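Local coordinates for protein beta-mannosidase (Trichoderma harzianum, PDB 4CVU) that probably hydrolyses terminal beta-linked mannose residues from the non-reducing ends of mannosides, as a glycosylated fungal enzyme of glycoside hydrolase family 2, at residues N492-L495 / P496-Q499; P507-L510 / G511-E514. All coordinates share one frame; numbering follows the deposited sequence.

Overall arrangement
Contacts 1 and 2 lie on helices 490-501 and 506-528, which follow each other in the chain, and their centres are about 11 Å apart. The two meet through apolar side chains: Leu495 CD1 packs 3.7 Å from Tyr513 CD2 and 4.0 Å from Leu510 CD1. Contact 1 is partly buried and holds a turn disturbed by a proline; its side-chain chemistry is aliphatic and sulfur packing. Contact 2 is more buried, although it lies farther from the centre of the chain: protein packs on part of its regular helix, and sugars of the protein's own glycan cover another side, where backbone carbonyls and a carboxylate accept hydrogen bonds from them.

Contact 1 of 2, residues N492-L495 / P496-Q499; sequences NLML and PIAQ
Leu493 swings CG away from its backbone N (chi1 -175°), whereas Ile497 keeps CG1 beside its own N (chi1 -75°), and these choices lay the two side chains side by side, pointing the same way, with CD1 of Leu493 4.0 Å from CD1 of Ile497. Met494 reaches the same methyl from another direction. Its chain, bent at both chi2 and chi3, crosses the isoleucine at a slant and sets SD 3.8 Å from Ile497 CD1, with CE also in contact. Ile497 CD1 is therefore shared by a leucine branch and a thioether, and the same side chain goes on to touch Ser178 in a loop. All this belongs to helix 490-501, at a proline kink preceded by a wider pi-type turn over 492-494. Asn492 O is the carbonyl for which Pro496 has no N-H to offer, and Pro496 CD lies 3.3 Å from Leu493 O. Leu493 O keeps its usual helical partner, Ile497 N, at 3.1 Å and in the carbonyl plane. Ala498 N then bonds Met494 O from a position tilted 26° out of its carbonyl plane, and Gln499 N closes on Leu495 O at 2.8 Å, so regular helical bonding continues past the kink. CD of Pro496 lies close against CB of the residue before it, Leu495, at 3.4 Å, as the peptide link between them dictates. Beyond that CB, the leucine side chain turns to helix 506-528, where it also meets Tyr506.

Contact 2 of 2, residues P507-L510 / G511-E514; sequences PYVL and GQYE. With MAN (alpha-D-mannopyranose), chain D; NAG (2-acetamido-2-deoxy-beta-D-glucopyranose), chain B; MAN (alpha-D-mannopyranose), chain C.
Gln512 lays its side chain over one face of the Tyr508 ring, with CG on that face and the amide carbon CD 3.6 Å from Tyr508 CE2. The amide and ring planes are 38° apart, an inclined packing of the two flat groups. Beyond CG the glutamine is extended (chi2 180°), which carries the amide along the tyrosine, and NE2 is held by a hydrogen bond to Gln173. A mannose of chain D approaches the tyrosine obliquely, its O6 donating to Tyr508 O at 2.7 Å. This carbonyl also receives Gln512 N, in the carbonyl plane, so it serves both the helix and the sugar. At the edge of the Tyr513 ring, near its plane, lies Leu510 O; Leu510 CD1 meets CD2 of that ring at 4.1 Å, and the phenol hydroxyl is hydrogen-bonded to Glu491. The other leucine branch, CD2, turns to the NAG, 3.7 Å from its C5. Glu514 grips the same NAG with both carboxylate oxygens: OE2 accepts from N2 at 2.8 Å, while OE1 takes O3 in a very short bond. Tyr558 adds a second partner to OE2. Gly511 passes close to the chain D mannose with its CA 3.4 Å from O6, and its carbonyl accepts O6 of the chain C mannose at 2.8 Å; the chain D mannose is linked through C1 to O2 of the chain C one. These are features of an N-glycan folded back on its own protein, its core and a mannose arm lying along one side of a regular alpha-helix, 506-528.

Contact 1 of 2, residues N492-L495 / P496-Q499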
loop_
_atom_site.group_PDB
_atom_site.type_symbol
_atom_site.label_atom_id
_atom_site.label_comp_id
_atom_site.label_asym_id
_atom_site.label_seq_id
_atom_site.Cartn_x
_atom_site.Cartn_y
_atom_site.Cartn_z
ATOM N N ASN A 492 0.805 -22.166 36.179
ATOM C CA ASN A 492 -0.625 -21.976 35.934
ATOM C C ASN A 492 -1.113 -22.564 34.604
ATOM O O ASN A 492 -2.335 -22.713 34.412
ATOM C CB ASN A 492 -0.990 -20.504 36.051
ATOM C CG ASN A 492 -0.460 -19.671 34.906
ATOM O OD1 ASN A 492 0.678 -19.802 34.497
ATOM N ND2 ASN A 492 -1.300 -18.768 34.399
ATOM N N LEU A 493 -0.184 -22.887 33.694
ATOM C CA LEU A 493 -0.545 -23.350 32.341
ATOM C C LEU A 493 0.295 -24.548 31.836
ATOM O O LEU A 493 -0.209 -25.661 31.700
ATOM C CB LEU A 493 -0.460 -22.183 31.347
ATOM C CG LEU A 493 -0.920 -22.452 29.906
ATOM C CD1 LEU A 493 -2.391 -22.823 29.885
ATOM C CD2 LEU A 493 -0.673 -21.258 29.014
ATOM N N MET A 494 1.570 -24.328 31.552
ATOM C CA MET A 494 2.363 -25.347 30.869
ATOM C C MET A 494 2.685 -26.582 31.694
ATOM O O MET A 494 2.702 -27.687 31.150
ATOM C CB MET A 494 3.650 -24.755 30.317
ATOM C CG MET A 494 3.414 -23.756 29.211
ATOM S SD MET A 494 2.170 -24.283 28.023
ATOM C CE MET A 494 2.848 -25.904 27.618
ATOM N N LEU A 495 2.929 -26.411 32.987
ATOM C CA LEU A 495 3.130 -27.559 33.853
ATOM C C LEU A 495 1.895 -28.473 33.954
ATOM O O LEU A 495 2.009 -29.684 33.797
ATOM C CB LEU A 495 3.692 -27.148 35.236
ATOM C CG LEU A 495 5.182 -26.710 35.220
ATOM C CD1 LEU A 495 5.631 -26.083 36.542
ATOM C CD2 LEU A 495 6.122 -27.832 34.867
ATOM N N PRO A 496 0.702 -27.901 34.185
ATOM C CA PRO A 496 -0.469 -28.807 34.179
ATOM C C PRO A 496 -0.779 -29.421 32.797
ATOM O O PRO A 496 -1.256 -30.539 32.734
ATOM C CB PRO A 496 -1.615 -27.932 34.679
ATOM C CG PRO A 496 -0.953 -26.795 35.418
ATOM C CD PRO A 496 0.410 -26.589 34.806
ATOM N N ILE A 497 -0.442 -28.724 31.711
ATOM C CA ILE A 497 -0.539 -29.321 30.368
ATOM C C ILE A 497 0.419 -30.541 30.287
ATOM O O ILE A 497 0.041 -31.604 29.817
ATOM C CB ILE A 497 -0.240 -28.302 29.229
ATOM C CG1 ILE A 497 -1.413 -27.355 29.045
ATOM C CG2 ILE A 497 0.032 -29.033 27.917
ATOM C CD1 ILE A 497 -1.109 -26.190 28.129
ATOM N N ALA A 498 1.625 -30.369 30.782
ATOM C CA ALA A 498 2.576 -31.454 30.819
ATOM C C ALA A 498 2.113 -32.618 31.720
ATOM O O ALA A 498 2.256 -33.762 31.324
ATOM C CB ALA A 498 3.930 -30.969 31.201
ATOM N N GLN A 499 1.544 -32.336 32.878
ATOM C CA GLN A 499 0.991 -33.395 33.698
ATOM C C GLN A 499 -0.112 -34.159 32.989
ATOM O O GLN A 499 -0.108 -35.381 32.994
ATOM C CB GLN A 499 0.515 -32.877 35.055
ATOM C CG GLN A 499 -0.547 -33.759 35.731
ATOM C CD GLN A 499 -0.222 -34.056 37.172
ATOM O OE1 GLN A 499 0.523 -34.977 37.455
ATOM N NE2 GLN A 499 -0.770 -33.257 38.099
#

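Contact 2 of 2, residues P507-L510 / G511-E514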
loop_
_atom_site.group_PDB
_atom_site.type_symbol
_atom_site.label_atom_id
_atom_site.label_comp_id
_atom_site.label_asym_id
_atom_site.label_seq_id
_atom_site.Cartn_x
_atom_site.Cartn_y
_atom_site.Cartn_z
ATOM N N PRO A 507 6.793 -35.954 36.899
ATOM C CA PRO A 507 7.680 -35.620 38.029
ATOM C C PRO A 507 9.107 -35.308 37.594
ATOM O O PRO A 507 9.776 -34.469 38.206
ATOM C CB PRO A 507 7.634 -36.869 38.913
ATOM C CG PRO A 507 6.348 -37.539 38.545
ATOM C CD PRO A 507 6.157 -37.269 37.075
ATOM N N TYR A 508 9.554 -35.968 36.527
ATOM C CA TYR A 508 10.843 -35.649 35.946
ATOM C C TYR A 508 10.854 -34.207 35.444
ATOM O O TYR A 508 11.770 -33.479 35.775
ATOM C CB TYR A 508 11.230 -36.621 34.809
ATOM C CG TYR A 508 12.552 -36.304 34.170
ATOM C CD1 TYR A 508 13.740 -36.658 34.785
ATOM C CD2 TYR A 508 12.624 -35.668 32.951
ATOM C CE1 TYR A 508 14.967 -36.369 34.208
ATOM C CE2 TYR A 508 13.847 -35.365 32.367
ATOM C CZ TYR A 508 15.009 -35.720 33.008
ATOM O OH TYR A 508 16.212 -35.434 32.440
ATOM N N VAL A 509 9.857 -33.802 34.639
ATOM C CA VAL A 509 9.871 -32.426 34.088
ATOM C C VAL A 509 9.605 -31.380 35.165
ATOM O O VAL A 509 10.124 -30.300 35.063
ATOM C CB VAL A 509 8.960 -32.193 32.845
ATOM C CG1 VAL A 509 9.309 -33.190 31.740
ATOM C CG2 VAL A 509 7.480 -32.248 33.191
ATOM N N LEU A 510 8.840 -31.717 36.209
ATOM C CA LEU A 510 8.713 -30.814 37.356
ATOM C C LEU A 510 10.086 -30.582 38.026
ATOM O O LEU A 510 10.424 -29.450 38.390
ATOM C CB LEU A 510 7.689 -31.346 38.365
ATOM C CG LEU A 510 7.309 -30.411 39.503
ATOM C CD1 LEU A 510 6.706 -29.107 39.000
ATOM C CD2 LEU A 510 6.320 -31.096 40.417
ATOM N N GLY A 511 10.894 -31.639 38.151
ATOM C CA GLY A 511 12.234 -31.526 38.760
ATOM C C GLY A 511 13.181 -30.650 37.965
ATOM O O GLY A 511 13.980 -29.930 38.534
ATOM N N GLN A 512 13.079 -30.696 36.649
ATOM C CA GLN A 512 13.881 -29.828 35.796
ATOM C C GLN A 512 13.472 -28.362 35.978
ATOM O O GLN A 512 14.329 -27.468 35.952
ATOM C CB GLN A 512 13.702 -30.206 34.332
ATOM C CG GLN A 512 14.291 -31.538 33.912
ATOM C CD GLN A 512 14.035 -31.798 32.442
ATOM O OE1 GLN A 512 12.882 -31.828 32.010
ATOM N NE2 GLN A 512 15.109 -31.951 31.657
ATOM N N TYR A 513 12.156 -28.143 36.121
ATOM C CA TYR A 513 11.604 -26.824 36.379
ATOM C C TYR A 513 12.192 -26.245 37.652
ATOM O O TYR A 513 12.721 -25.136 37.641
ATOM C CB TYR A 513 10.067 -26.844 36.439
ATOM C CG TYR A 513 9.436 -25.601 37.063
ATOM C CD1 TYR A 513 9.409 -24.388 36.386
ATOM C CD2 TYR A 513 8.847 -25.654 38.328
ATOM C CE1 TYR A 513 8.838 -23.247 36.964
ATOM C CE2 TYR A 513 8.266 -24.540 38.897
ATOM C CZ TYR A 513 8.262 -23.335 38.206
ATOM O OH TYR A 513 7.681 -22.207 38.768
ATOM N N GLU A 514 12.074 -26.994 38.739
ATOM C CA GLU A 514 12.640 -26.581 40.021
ATOM C C GLU A 514 14.143 -26.393 39.906
ATOM O O GLU A 514 14.689 -25.407 40.373
ATOM C CB GLU A 514 12.335 -27.606 41.110
ATOM C CG GLU A 514 10.876 -27.647 41.484
ATOM C CD GLU A 514 10.613 -28.516 42.689
ATOM O OE1 GLU A 514 11.437 -29.436 42.945
ATOM O OE2 GLU A 514 9.586 -28.273 43.369
HETATM C C1 MAN D . 17.566 -34.549 39.362
HETATM C C2 MAN D . 18.789 -33.776 38.865
HETATM C C3 MAN D . 18.378 -32.504 38.170
HETATM C C4 MAN D . 17.317 -32.787 37.109
HETATM C C5 MAN D . 16.139 -33.468 37.777
HETATM C C6 MAN D . 15.027 -33.720 36.764
HETATM O O2 MAN D . 19.533 -34.571 37.968
HETATM O O3 MAN D . 19.479 -31.884 37.548
HETATM O O4 MAN D . 16.938 -31.560 36.486
HETATM O O5 MAN D . 16.575 -34.694 38.361
HETATM O O6 MAN D . 13.851 -34.177 37.410
HETATM C C1 NAG B . 7.191 -31.487 45.178
HETATM C C2 NAG B . 8.698 -31.380 45.221
HETATM C C3 NAG B . 9.265 -31.702 43.853
HETATM C C4 NAG B . 8.776 -33.050 43.341
HETATM C C5 NAG B . 7.250 -32.988 43.398
HETATM C C6 NAG B . 6.532 -34.201 42.832
HETATM C C7 NAG B . 9.723 -29.706 46.676
HETATM C C8 NAG B . 10.148 -28.303 46.874
HETATM N N2 NAG B . 9.140 -30.032 45.527
HETATM O O3 NAG B . 10.661 -31.578 43.872
HETATM O O4 NAG B . 9.184 -33.172 41.992
HETATM O O5 NAG B . 6.825 -32.766 44.725
HETATM O O6 NAG B . 7.237 -35.297 43.316
HETATM O O7 NAG B . 9.890 -30.492 47.580
HETATM C C1 MAN C . 14.695 -34.210 40.944
HETATM C C2 MAN C . 16.145 -34.524 41.321
HETATM C C3 MAN C . 16.379 -33.960 42.713
HETATM C C4 MAN C . 16.038 -32.458 42.743
HETATM C C5 MAN C . 14.632 -32.186 42.219
HETATM C C6 MAN C . 14.341 -30.686 42.130
HETATM O O2 MAN C . 17.079 -33.833 40.494
HETATM O O3 MAN C . 17.739 -34.090 43.016
HETATM O O4 MAN C . 16.148 -31.964 44.046
HETATM O O5 MAN C . 14.492 -32.790 40.941
HETATM O O6 MAN C . 15.108 -30.043 41.140
#